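Local coordinates for ancillary protein 1 (Streptococcus pyogenes, PDB 2XI9), which is a pilus-presented adhesin that uses an unusual internal thioester bond for efficient host-cell interaction and probably binds collagen, at residues E132-S135 with Q140-A143; R195-Y200 with L298-P303. One frame throughout, in Å; residues are numbered along the deposited sequence.

Contact 1 of 2, residues E132-S135 with Q140-A143; sequences EEFS and QNYA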
loop_
_atom_site.group_PDB
_atom_site.type_symbol
_atom_site.label_atom_id
_atom_site.label_comp_id
_atom_site.label_asym_id
_atom_site.label_seq_id
_atom_site.Cartn_x
_atom_site.Cartn_y
_atom_site.Cartn_z
ATOM N N GLU A 132 -21.587 -4.664 -8.194
ATOM C CA GLU A 132 -22.376 -5.651 -8.962
ATOM C C GLU A 132 -22.331 -7.013 -8.295
ATOM O O GLU A 132 -23.263 -7.787 -8.388
ATOM C CB GLU A 132 -21.866 -5.765 -10.401
ATOM C CG GLU A 132 -22.870 -6.363 -11.354
ATOM C CD GLU A 132 -22.297 -6.545 -12.758
ATOM O OE1 GLU A 132 -21.350 -7.341 -12.894
ATOM O OE2 GLU A 132 -22.806 -5.897 -13.708
ATOM N N GLU A 133 -21.226 -7.280 -7.623
ATOM C CA GLU A 133 -20.950 -8.547 -6.988
ATOM C C GLU A 133 -21.818 -8.632 -5.723
ATOM O O GLU A 133 -21.690 -7.818 -4.860
ATOM C CB GLU A 133 -19.453 -8.581 -6.643
ATOM C CG GLU A 133 -18.949 -9.890 -6.133
ATOM C CD GLU A 133 -17.437 -10.167 -6.340
ATOM O OE1 GLU A 133 -16.574 -9.315 -6.729
ATOM O OE2 GLU A 133 -17.100 -11.326 -6.051
ATOM N N PHE A 134 -22.693 -9.605 -5.618
ATOM C CA PHE A 134 -23.434 -9.799 -4.385
ATOM C C PHE A 134 -23.136 -11.182 -3.855
ATOM O O PHE A 134 -23.380 -12.165 -4.545
ATOM C CB PHE A 134 -24.929 -9.666 -4.653
ATOM C CG PHE A 134 -25.791 -9.891 -3.455
ATOM C CD1 PHE A 134 -26.160 -11.180 -3.071
ATOM C CD2 PHE A 134 -26.301 -8.802 -2.744
ATOM C CE1 PHE A 134 -26.987 -11.393 -1.975
ATOM C CE2 PHE A 134 -27.129 -9.007 -1.641
ATOM C CZ PHE A 134 -27.469 -10.297 -1.253
ATOM N N SER A 135 -22.646 -11.256 -2.625
ATOM C CA SER A 135 -22.365 -12.545 -2.017
ATOM C C SER A 135 -22.310 -12.362 -0.498
ATOM O O SER A 135 -21.655 -11.464 -0.015
ATOM C CB SER A 135 -21.028 -13.104 -2.523
ATOM O OG SER A 135 -20.823 -14.406 -2.013
ATOM N N GLN A 140 -25.579 -11.322 5.445
ATOM C CA GLN A 140 -25.595 -10.054 4.740
ATOM C C GLN A 140 -24.541 -10.018 3.616
ATOM O O GLN A 140 -23.499 -10.623 3.737
ATOM C CB GLN A 140 -25.354 -8.916 5.720
ATOM C CG GLN A 140 -26.459 -8.836 6.797
ATOM C CD GLN A 140 -26.226 -7.767 7.863
ATOM O OE1 GLN A 140 -27.125 -6.991 8.151
ATOM N NE2 GLN A 140 -25.028 -7.719 8.438
ATOM N N ASN A 141 -24.830 -9.268 2.554
ATOM C CA ASN A 141 -23.845 -8.978 1.502
ATOM C C ASN A 141 -22.549 -8.515 2.148
ATOM O O ASN A 141 -22.575 -7.660 3.019
ATOM C CB ASN A 141 -24.401 -7.916 0.538
ATOM C CG ASN A 141 -23.501 -7.654 -0.647
ATOM O OD1 ASN A 141 -22.700 -8.503 -1.033
ATOM N ND2 ASN A 141 -23.645 -6.466 -1.257
ATOM N N TYR A 142 -21.422 -9.099 1.755
ATOM C CA TYR A 142 -20.112 -8.697 2.276
ATOM C C TYR A 142 -19.852 -7.250 1.874
ATOM O O TYR A 142 -19.389 -6.470 2.666
ATOM C CB TYR A 142 -18.989 -9.657 1.795
ATOM C CG TYR A 142 -17.559 -9.283 2.182
ATOM C CD1 TYR A 142 -17.200 -9.110 3.529
ATOM C CD2 TYR A 142 -16.580 -9.099 1.230
ATOM C CE1 TYR A 142 -15.918 -8.762 3.879
ATOM C CE2 TYR A 142 -15.271 -8.773 1.566
ATOM C CZ TYR A 142 -14.938 -8.632 2.905
ATOM O OH TYR A 142 -13.654 -8.263 3.249
ATOM N N ALA A 143 -20.159 -6.901 0.633
ATOM C CA ALA A 143 -20.118 -5.510 0.173
ATOM C C ALA A 143 -18.724 -4.829 0.292
ATOM O O ALA A 143 -18.641 -3.590 0.306
ATOM C CB ALA A 143 -21.213 -4.696 0.915
#
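The flat groups that meet are the F134 ring and the N141 carboxamide, their planes 25° apart. The amide sits obliquely against the CD2–CE2 side of the ring: N141 CG is 3.7 Å from F134 CD2, and N141 CB is equally close, 3.7 Å, to F134 CE2. N141 swings its CG away from the backbone N (chi1 -175°), which lays the amide alongside F134; the turn about CB-CG then points OD1 at the backbone of S135. There OD1 accepts the S135 N-H at 3.2 Å, in a nearly straight bond (164° at the hydrogen) whose donor stands above the carbonyl plane. A weak bond from A143 N to N141 OD1, 3.4 Å, has the connectivity of an Asx turn. Alongside, Y142 N donates to S135 O at 3.0 Å, so the backbone of S135 is gripped through both its N-H and its C=O. The hydroxyl of S135 has its partner elsewhere, in T239 OG1, and the Y142 side chain leads away onto helix 238-253. These bonds cinch the loop between strands 127-130 and 146-149 without a regular strand pair. Chemically, one side-chain oxygen does the work of a backbone acceptor. N141 OD1 also lies 3.3 Å from S135 O, an acceptor-acceptor approach probably offset by the N-H groups both oxygens receive. E133 O is buried with no partner in the model.

Contact 2 of 2, residues R195-Y200 with L298-P303; sequences RDLFKY and LDFFIP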
loop_
_atom_site.group_PDB
_atom_site.type_symbol
_atom_site.label_atom_id
_atom_site.label_comp_id
_atom_site.label_asym_id
_atom_site.label_seq_id
_atom_site.Cartn_x
_atom_site.Cartn_y
_atom_site.Cartn_z
ATOM N N ARG A 195 6.704 -2.601 -0.331
ATOM C CA ARG A 195 7.827 -2.549 0.541
ATOM C C ARG A 195 7.698 -1.199 1.291
ATOM O O ARG A 195 7.134 -0.232 0.780
ATOM C CB ARG A 195 9.146 -2.613 -0.226
ATOM C CG ARG A 195 9.276 -3.688 -1.360
ATOM C CD ARG A 195 10.548 -3.475 -2.152
ATOM N NE ARG A 195 10.710 -4.484 -3.217
ATOM C CZ ARG A 195 11.663 -4.461 -4.151
ATOM N NH1 ARG A 195 12.550 -3.481 -4.212
ATOM N NH2 ARG A 195 11.727 -5.442 -5.046
ATOM N N ASP A 196 8.197 -1.136 2.498
ATOM C CA ASP A 196 8.181 0.130 3.238
ATOM C C ASP A 196 6.740 0.579 3.449
ATOM O O ASP A 196 6.370 1.719 3.133
ATOM C CB ASP A 196 8.975 1.189 2.460
ATOM C CG ASP A 196 9.274 2.447 3.271
ATOM O OD1 ASP A 196 9.411 2.353 4.523
ATOM O OD2 ASP A 196 9.386 3.535 2.614
ATOM N N LEU A 197 5.939 -0.340 3.959
ATOM C CA LEU A 197 4.501 -0.196 4.063
ATOM C C LEU A 197 4.050 0.278 5.467
ATOM O O LEU A 197 2.904 0.679 5.659
ATOM C CB LEU A 197 3.817 -1.515 3.752
ATOM C CG LEU A 197 3.929 -2.066 2.315
ATOM C CD1 LEU A 197 3.030 -3.259 2.144
ATOM C CD2 LEU A 197 3.560 -0.908 1.342
ATOM N N PHE A 198 4.926 0.151 6.444
ATOM C CA PHE A 198 4.569 0.457 7.823
ATOM C C PHE A 198 4.028 1.871 7.955
ATOM O O PHE A 198 3.083 2.111 8.715
ATOM C CB PHE A 198 5.794 0.316 8.722
ATOM C CG PHE A 198 5.465 0.231 10.169
ATOM C CD1 PHE A 198 5.519 1.345 10.982
ATOM C CD2 PHE A 198 5.083 -0.987 10.713
ATOM C CE1 PHE A 198 5.228 1.238 12.356
ATOM C CE2 PHE A 198 4.770 -1.097 12.065
ATOM C CZ PHE A 198 4.857 0.006 12.882
ATOM N N LYS A 199 4.638 2.797 7.211
ATOM C CA LYS A 199 4.261 4.205 7.223
ATOM C C LYS A 199 2.800 4.458 6.843
ATOM O O LYS A 199 2.289 5.525 7.193
ATOM C CB LYS A 199 5.162 5.035 6.311
ATOM C CG LYS A 199 5.036 4.691 4.833
ATOM C CD LYS A 199 5.979 5.481 3.972
ATOM C CE LYS A 199 7.405 5.272 4.332
ATOM N NZ LYS A 199 8.315 5.789 3.264
ATOM N N TYR A 200 2.146 3.512 6.150
ATOM C CA TYR A 200 0.749 3.696 5.748
ATOM C C TYR A 200 -0.284 3.286 6.796
ATOM O O TYR A 200 -1.479 3.499 6.590
ATOM C CB TYR A 200 0.463 3.017 4.415
ATOM C CG TYR A 200 1.425 3.451 3.355
ATOM C CD1 TYR A 200 1.350 4.714 2.814
ATOM C CD2 TYR A 200 2.451 2.610 2.925
ATOM C CE1 TYR A 200 2.260 5.148 1.866
ATOM C CE2 TYR A 200 3.367 3.022 1.973
ATOM C CZ TYR A 200 3.263 4.298 1.440
ATOM O OH TYR A 200 4.176 4.722 0.509
ATOM N N LEU A 298 4.585 -7.820 -3.649
ATOM C CA LEU A 298 3.193 -7.590 -4.021
ATOM C C LEU A 298 2.976 -6.151 -4.427
ATOM O O LEU A 298 3.691 -5.246 -3.965
ATOM C CB LEU A 298 2.289 -7.876 -2.828
ATOM C CG LEU A 298 2.176 -9.323 -2.376
ATOM C CD1 LEU A 298 1.541 -9.436 -1.003
ATOM C CD2 LEU A 298 1.396 -10.099 -3.371
ATOM N N ASP A 299 1.966 -5.938 -5.258
ATOM C CA ASP A 299 1.518 -4.601 -5.584
ATOM C C ASP A 299 0.830 -3.934 -4.373
ATOM O O ASP A 299 0.214 -4.590 -3.546
ATOM C CB ASP A 299 0.521 -4.616 -6.739
ATOM C CG ASP A 299 1.124 -5.158 -8.052
ATOM O OD1 ASP A 299 2.366 -5.046 -8.301
ATOM O OD2 ASP A 299 0.322 -5.657 -8.879
ATOM N N PHE A 300 0.909 -2.615 -4.331
ATOM C CA PHE A 300 0.270 -1.801 -3.282
ATOM C C PHE A 300 -0.136 -0.497 -3.964
ATOM O O PHE A 300 0.457 -0.142 -4.946
ATOM C CB PHE A 300 1.258 -1.594 -2.143
ATOM C CG PHE A 300 0.704 -0.898 -0.935
ATOM C CD1 PHE A 300 0.814 0.471 -0.787
ATOM C CD2 PHE A 300 0.140 -1.633 0.096
ATOM C CE1 PHE A 300 0.333 1.102 0.373
ATOM C CE2 PHE A 300 -0.358 -1.018 1.206
ATOM C CZ PHE A 300 -0.243 0.372 1.363
ATOM N N PHE A 301 -1.139 0.193 -3.421
ATOM C CA PHE A 301 -1.773 1.351 -4.043
ATOM C C PHE A 301 -2.100 2.427 -3.025
ATOM O O PHE A 301 -2.690 2.157 -2.000
ATOM C CB PHE A 301 -3.061 0.891 -4.759
ATOM C CG PHE A 301 -2.839 -0.264 -5.744
ATOM C CD1 PHE A 301 -2.931 -1.584 -5.332
ATOM C CD2 PHE A 301 -2.538 -0.004 -7.073
ATOM C CE1 PHE A 301 -2.715 -2.609 -6.203
ATOM C CE2 PHE A 301 -2.285 -1.052 -7.963
ATOM C CZ PHE A 301 -2.404 -2.344 -7.535
ATOM N N ILE A 302 -1.724 3.656 -3.338
ATOM C CA ILE A 302 -1.912 4.798 -2.446
ATOM C C ILE A 302 -2.772 5.826 -3.167
ATOM O O ILE A 302 -2.501 6.176 -4.317
ATOM C CB ILE A 302 -0.579 5.493 -2.084
ATOM C CG1 ILE A 302 0.419 4.481 -1.558
ATOM C CG2 ILE A 302 -0.783 6.628 -1.094
ATOM C CD1 ILE A 302 -0.139 3.514 -0.757
ATOM N N PRO A 303 -3.802 6.311 -2.482
ATOM C CA PRO A 303 -4.744 7.244 -3.041
ATOM C C PRO A 303 -4.194 8.667 -3.059
ATOM O O PRO A 303 -3.285 9.014 -2.273
ATOM C CB PRO A 303 -5.965 7.108 -2.112
ATOM C CG PRO A 303 -5.329 6.791 -0.774
ATOM C CD PRO A 303 -4.203 5.850 -1.137
#
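Y200 and I302 give the nearest backbone approach, 8.7 Å between their CA atoms, where the 3-10 turn 198-200, begun by the bond from Y200 N to L197 O, faces the extended strand 299-303. The strand belongs to the mixed seven-stranded sheet, between strands 311-313 and 189-193, and the turn follows the outermost of these, 189-193, in the part of the chain assigned to the thioester domain family. With backbones that far apart, the junction is made by apolar side chains. F300 and I302 both start toward the turn. L197 sets its CD2 methyl over the centre of the F300 ring, 3.6 Å from the centroid and only 8° off the ring normal, a CH-pi contact; its CD1 approaches F300 CD2 at 3.9 Å. A chi1 of -174° extends the F300 ring off the strand, so that one face receives the L197 methyl while the far end reaches Y200. There the two rings form an aromatic pair that is neither a stack nor edge-to-face, the centroids 5.1 Å apart and the planes inclined at 36°. I302 crosses the Y200 ring at about a right angle, with CG1 3.9 Å from Y200 CE1; the placement of its CD1 is doubtful, because that methyl clashes with F300. Beyond the two segments, F161 meets the F300 ring edge-to-face, and F212 and L213 of helix 209-222 touch L197. On the opposite face of Y200 from F300, K199 CG lies over the ring centre, 3.6 Å above its plane.

In the fold
Contact 1 is a surface contact, centred 24 Å from the centre of the chain, whereas contact 2 is buried and lies only 2 Å from it. Their centres are 26 Å apart and their nearest atoms about 15 Å, so neither touches the other. Both nonetheless attach to the same seven-stranded sheet: contact 1 pinches together the two limbs of one loop, only a few residues apart in sequence, while contact 2 joins a turn to a strand nearly a hundred residues further on, across an intervening part of the chain of which about half is helix. The chemistry follows this placing. The outer loop is held mainly by directional bonds to backbone atoms, with one ring packed against an amide, the interior by methyl and ring surfaces.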